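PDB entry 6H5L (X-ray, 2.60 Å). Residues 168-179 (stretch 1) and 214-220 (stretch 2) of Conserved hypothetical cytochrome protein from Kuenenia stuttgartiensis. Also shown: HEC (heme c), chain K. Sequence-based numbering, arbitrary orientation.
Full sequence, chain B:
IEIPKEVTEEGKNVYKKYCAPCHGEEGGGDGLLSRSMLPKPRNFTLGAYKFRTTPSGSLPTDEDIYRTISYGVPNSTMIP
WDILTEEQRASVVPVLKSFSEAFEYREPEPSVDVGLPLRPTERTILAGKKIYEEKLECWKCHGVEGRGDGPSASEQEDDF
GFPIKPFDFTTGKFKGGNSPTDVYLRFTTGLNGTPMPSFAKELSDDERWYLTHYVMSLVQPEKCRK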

# COMPACT_ATOMS: atom_id res chain seq x y z
N ASP B 168 12.05 11.43 -29.33
CA ASP B 168 11.96 10.22 -28.51
C ASP B 168 11.29 9.12 -29.32
O ASP B 168 10.09 9.21 -29.62
CB ASP B 168 11.19 10.52 -27.23
CG ASP B 168 11.05 9.31 -26.34
OD1 ASP B 168 11.81 8.34 -26.52
OD2 ASP B 168 10.16 9.32 -25.45
N PHE B 169 12.04 8.08 -29.68
CA PHE B 169 11.48 6.99 -30.47
C PHE B 169 11.06 5.80 -29.61
O PHE B 169 10.64 4.77 -30.17
CB PHE B 169 12.47 6.53 -31.56
CG PHE B 169 13.78 5.98 -31.04
CD1 PHE B 169 13.84 4.71 -30.47
CD2 PHE B 169 14.95 6.70 -31.18
CE1 PHE B 169 15.04 4.20 -30.01
CE2 PHE B 169 16.16 6.19 -30.72
CZ PHE B 169 16.20 4.94 -30.14
N THR B 170 11.14 5.90 -28.28
CA THR B 170 10.64 4.83 -27.43
C THR B 170 9.13 4.66 -27.54
O THR B 170 8.61 3.63 -27.09
CB THR B 170 11.03 5.09 -25.97
OG1 THR B 170 10.37 6.27 -25.50
CG2 THR B 170 12.53 5.26 -25.83
N THR B 171 8.43 5.63 -28.12
CA THR B 171 7.01 5.47 -28.39
C THR B 171 6.75 4.48 -29.52
O THR B 171 5.64 3.97 -29.64
CB THR B 171 6.38 6.82 -28.75
OG1 THR B 171 6.95 7.30 -29.97
CG2 THR B 171 6.64 7.84 -27.64
N GLY B 172 7.76 4.21 -30.35
CA GLY B 172 7.61 3.32 -31.48
C GLY B 172 7.08 3.96 -32.74
O GLY B 172 6.89 3.24 -33.74
N LYS B 173 6.84 5.27 -32.74
CA LYS B 173 6.35 5.96 -33.93
C LYS B 173 7.55 6.54 -34.68
O LYS B 173 7.89 7.72 -34.57
CB LYS B 173 5.35 7.04 -33.55
CG LYS B 173 4.10 6.51 -32.86
CD LYS B 173 2.89 7.42 -33.08
CE LYS B 173 2.41 7.36 -34.52
NZ LYS B 173 1.06 7.96 -34.68
N PHE B 174 8.21 5.67 -35.45
CA PHE B 174 9.31 6.09 -36.29
C PHE B 174 8.79 6.83 -37.51
O PHE B 174 7.71 6.52 -38.03
CB PHE B 174 10.16 4.89 -36.71
CG PHE B 174 10.67 4.08 -35.56
CD1 PHE B 174 11.85 4.43 -34.92
CD2 PHE B 174 9.98 2.97 -35.11
CE1 PHE B 174 12.33 3.68 -33.85
CE2 PHE B 174 10.45 2.22 -34.05
CZ PHE B 174 11.62 2.57 -33.42
N LYS B 175 9.56 7.81 -37.97
CA LYS B 175 9.10 8.67 -39.06
C LYS B 175 9.01 7.91 -40.38
O LYS B 175 8.10 8.15 -41.18
CB LYS B 175 10.02 9.88 -39.20
CG LYS B 175 9.93 10.86 -38.04
CD LYS B 175 10.51 12.21 -38.40
CE LYS B 175 10.35 13.20 -37.26
NZ LYS B 175 10.76 14.57 -37.67
N GLY B 176 9.94 6.98 -40.62
CA GLY B 176 9.93 6.19 -41.82
C GLY B 176 9.10 4.92 -41.77
O GLY B 176 8.99 4.23 -42.78
N GLY B 177 8.52 4.61 -40.62
CA GLY B 177 7.75 3.39 -40.45
C GLY B 177 8.29 2.60 -39.27
O GLY B 177 9.49 2.61 -38.98
N ASN B 178 7.38 1.91 -38.57
CA ASN B 178 7.73 1.18 -37.36
C ASN B 178 8.00 -0.30 -37.60
O ASN B 178 8.04 -1.07 -36.64
CB ASN B 178 6.63 1.35 -36.31
CG ASN B 178 5.27 0.89 -36.80
OD1 ASN B 178 5.15 0.26 -37.85
ND2 ASN B 178 4.23 1.21 -36.04
N SER B 179 8.18 -0.70 -38.85
CA SER B 179 8.47 -2.09 -39.16
C SER B 179 9.95 -2.39 -38.91
O SER B 179 10.79 -1.50 -39.03
CB SER B 179 8.11 -2.40 -40.61
OG SER B 179 8.63 -3.66 -41.02
N TYR B 214 17.86 -4.38 -31.22
CA TYR B 214 18.03 -3.65 -29.97
C TYR B 214 17.25 -2.34 -29.97
O TYR B 214 16.72 -1.93 -28.93
CB TYR B 214 19.51 -3.38 -29.70
CG TYR B 214 19.72 -2.52 -28.47
CD1 TYR B 214 19.54 -3.05 -27.20
CD2 TYR B 214 20.09 -1.19 -28.59
CE1 TYR B 214 19.73 -2.27 -26.07
CE2 TYR B 214 20.28 -0.40 -27.47
CZ TYR B 214 20.10 -0.95 -26.21
OH TYR B 214 20.29 -0.17 -25.10
N VAL B 215 17.17 -1.68 -31.12
CA VAL B 215 16.39 -0.44 -31.21
C VAL B 215 14.91 -0.73 -30.95
O VAL B 215 14.24 0.02 -30.22
CB VAL B 215 16.60 0.24 -32.57
CG1 VAL B 215 15.63 1.39 -32.75
CG2 VAL B 215 18.03 0.73 -32.70
N MET B 216 14.39 -1.81 -31.53
CA MET B 216 13.01 -2.21 -31.23
C MET B 216 12.84 -2.59 -29.77
O MET B 216 11.76 -2.42 -29.21
CB MET B 216 12.60 -3.37 -32.13
CG MET B 216 12.75 -3.10 -33.62
SD MET B 216 11.68 -1.77 -34.21
CE MET B 216 10.48 -2.70 -35.16
N SER B 217 13.91 -3.10 -29.14
CA SER B 217 13.84 -3.45 -27.72
C SER B 217 13.60 -2.22 -26.85
O SER B 217 13.00 -2.33 -25.78
CB SER B 217 15.13 -4.16 -27.30
OG SER B 217 15.37 -3.98 -25.91
N LEU B 218 14.06 -1.05 -27.29
CA LEU B 218 13.89 0.18 -26.52
C LEU B 218 12.47 0.72 -26.57
O LEU B 218 12.13 1.58 -25.75
CB LEU B 218 14.87 1.24 -27.01
CG LEU B 218 16.35 0.89 -26.86
CD1 LEU B 218 17.24 1.99 -27.41
CD2 LEU B 218 16.69 0.60 -25.40
N VAL B 219 11.64 0.24 -27.49
CA VAL B 219 10.24 0.63 -27.52
C VAL B 219 9.52 0.05 -26.30
O VAL B 219 9.94 -0.94 -25.70
CB VAL B 219 9.57 0.18 -28.83
CG1 VAL B 219 8.20 0.81 -29.01
CG2 VAL B 219 10.47 0.52 -30.02
N GLN B 220 8.41 0.69 -25.93
CA GLN B 220 7.60 0.22 -24.81
C GLN B 220 6.41 -0.58 -25.31
O GLN B 220 5.30 -0.05 -25.45
CB GLN B 220 7.12 1.40 -23.96
CG GLN B 220 8.19 2.46 -23.69
CD GLN B 220 9.26 2.02 -22.70
OE1 GLN B 220 9.48 0.83 -22.49
NE2 GLN B 220 9.92 3.00 -22.09
FE HEC K . 20.02 8.53 -35.14
CHA HEC K . 17.04 9.34 -36.63
CHB HEC K . 18.89 5.32 -34.67
CHC HEC K . 23.12 7.59 -33.98
CHD HEC K . 20.91 11.82 -34.90
NA HEC K . 18.30 7.50 -35.62
C1A HEC K . 17.15 8.06 -36.13
C2A HEC K . 16.09 7.08 -36.04
C3A HEC K . 16.60 5.97 -35.50
C4A HEC K . 18.00 6.21 -35.22
CMA HEC K . 15.84 4.65 -35.21
CAA HEC K . 14.62 7.29 -36.50
CBA HEC K . 14.37 6.58 -37.83
CGA HEC K . 12.96 6.84 -38.28
O1A HEC K . 12.26 7.65 -37.62
O2A HEC K . 12.53 6.23 -39.29
NB HEC K . 20.84 6.79 -34.37
C1B HEC K . 20.23 5.55 -34.43
C2B HEC K . 21.24 4.54 -34.22
C3B HEC K . 22.42 5.17 -34.02
C4B HEC K . 22.18 6.59 -34.12
CMB HEC K . 20.96 3.02 -34.19
CAB HEC K . 23.80 4.53 -33.74
CBB HEC K . 24.28 3.61 -34.89
NC HEC K . 21.69 9.52 -34.51
C1C HEC K . 22.89 8.94 -34.14
C2C HEC K . 23.90 9.99 -34.10
C3C HEC K . 23.26 11.16 -34.22
C4C HEC K . 21.87 10.89 -34.57
CMC HEC K . 25.33 9.78 -33.55
CAC HEC K . 23.91 12.57 -34.15
CBC HEC K . 24.87 12.78 -35.34
ND HEC K . 19.10 10.31 -35.67
C1D HEC K . 19.69 11.57 -35.51
C2D HEC K . 18.82 12.56 -36.09
C3D HEC K . 17.61 11.79 -36.63
C4D HEC K . 17.87 10.40 -36.32
CMD HEC K . 19.05 14.09 -36.15
CAD HEC K . 16.37 12.36 -37.35
CBD HEC K . 15.36 12.87 -36.32
CGD HEC K . 14.22 13.56 -37.01
O1D HEC K . 14.11 13.46 -38.26
O2D HEC K . 13.41 14.23 -36.30

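A single hydrogen bond fastens a largely apolar contact: Gln-220 N donates to Thr-170 O at 3.2 Å, the only hydrogen bond between the stretches, which bury 431 Å² between them, both sides summed. Thr-170 O also receives a CA-H...O contact from Val-219 CA at 3.4 Å. Stretch 1 presents it from a type I turn, Phe-169 to Gly-172, closed by Gly-172 N to Phe-169 O at 2.9 Å. Buried Thr-170, chi1 p, sends OG1 back to Asp-168 OD1 (2.7 Å), so its polar end is satisfied while CB packs 3.7 Å from Leu-218 O.

Gly-172 is required twice over. Its phi of 86° would jam a CB against the preceding carbonyl, and that CB would also lie 2.9 Å from Val-219 CG1; without it, CG1 settles 3.6 Å from Gly-172 CA.

The two phenylalanines, buried like Val-215, as suits apolar side chains, use different wells. The CA-to-CB bond of Phe-169 runs sideways, and chi1 p brings CE1 to 4.0 Å from Val-215 CG1, with Leu-218 CD1 at the ring edge. The CA-to-CB bond of Phe-174 already points toward stretch 2; with chi1 m, its CZ meets Val-219 CG2 at 4.1 Å. Val-215 CG1 thus touches both rings. Met-216, m in chi1 and chi2 with chi3 between wells at -109°, sets SD 4.2 Å from Phe-174 CE2 and places CE 3.3 Å from Asn-178 O.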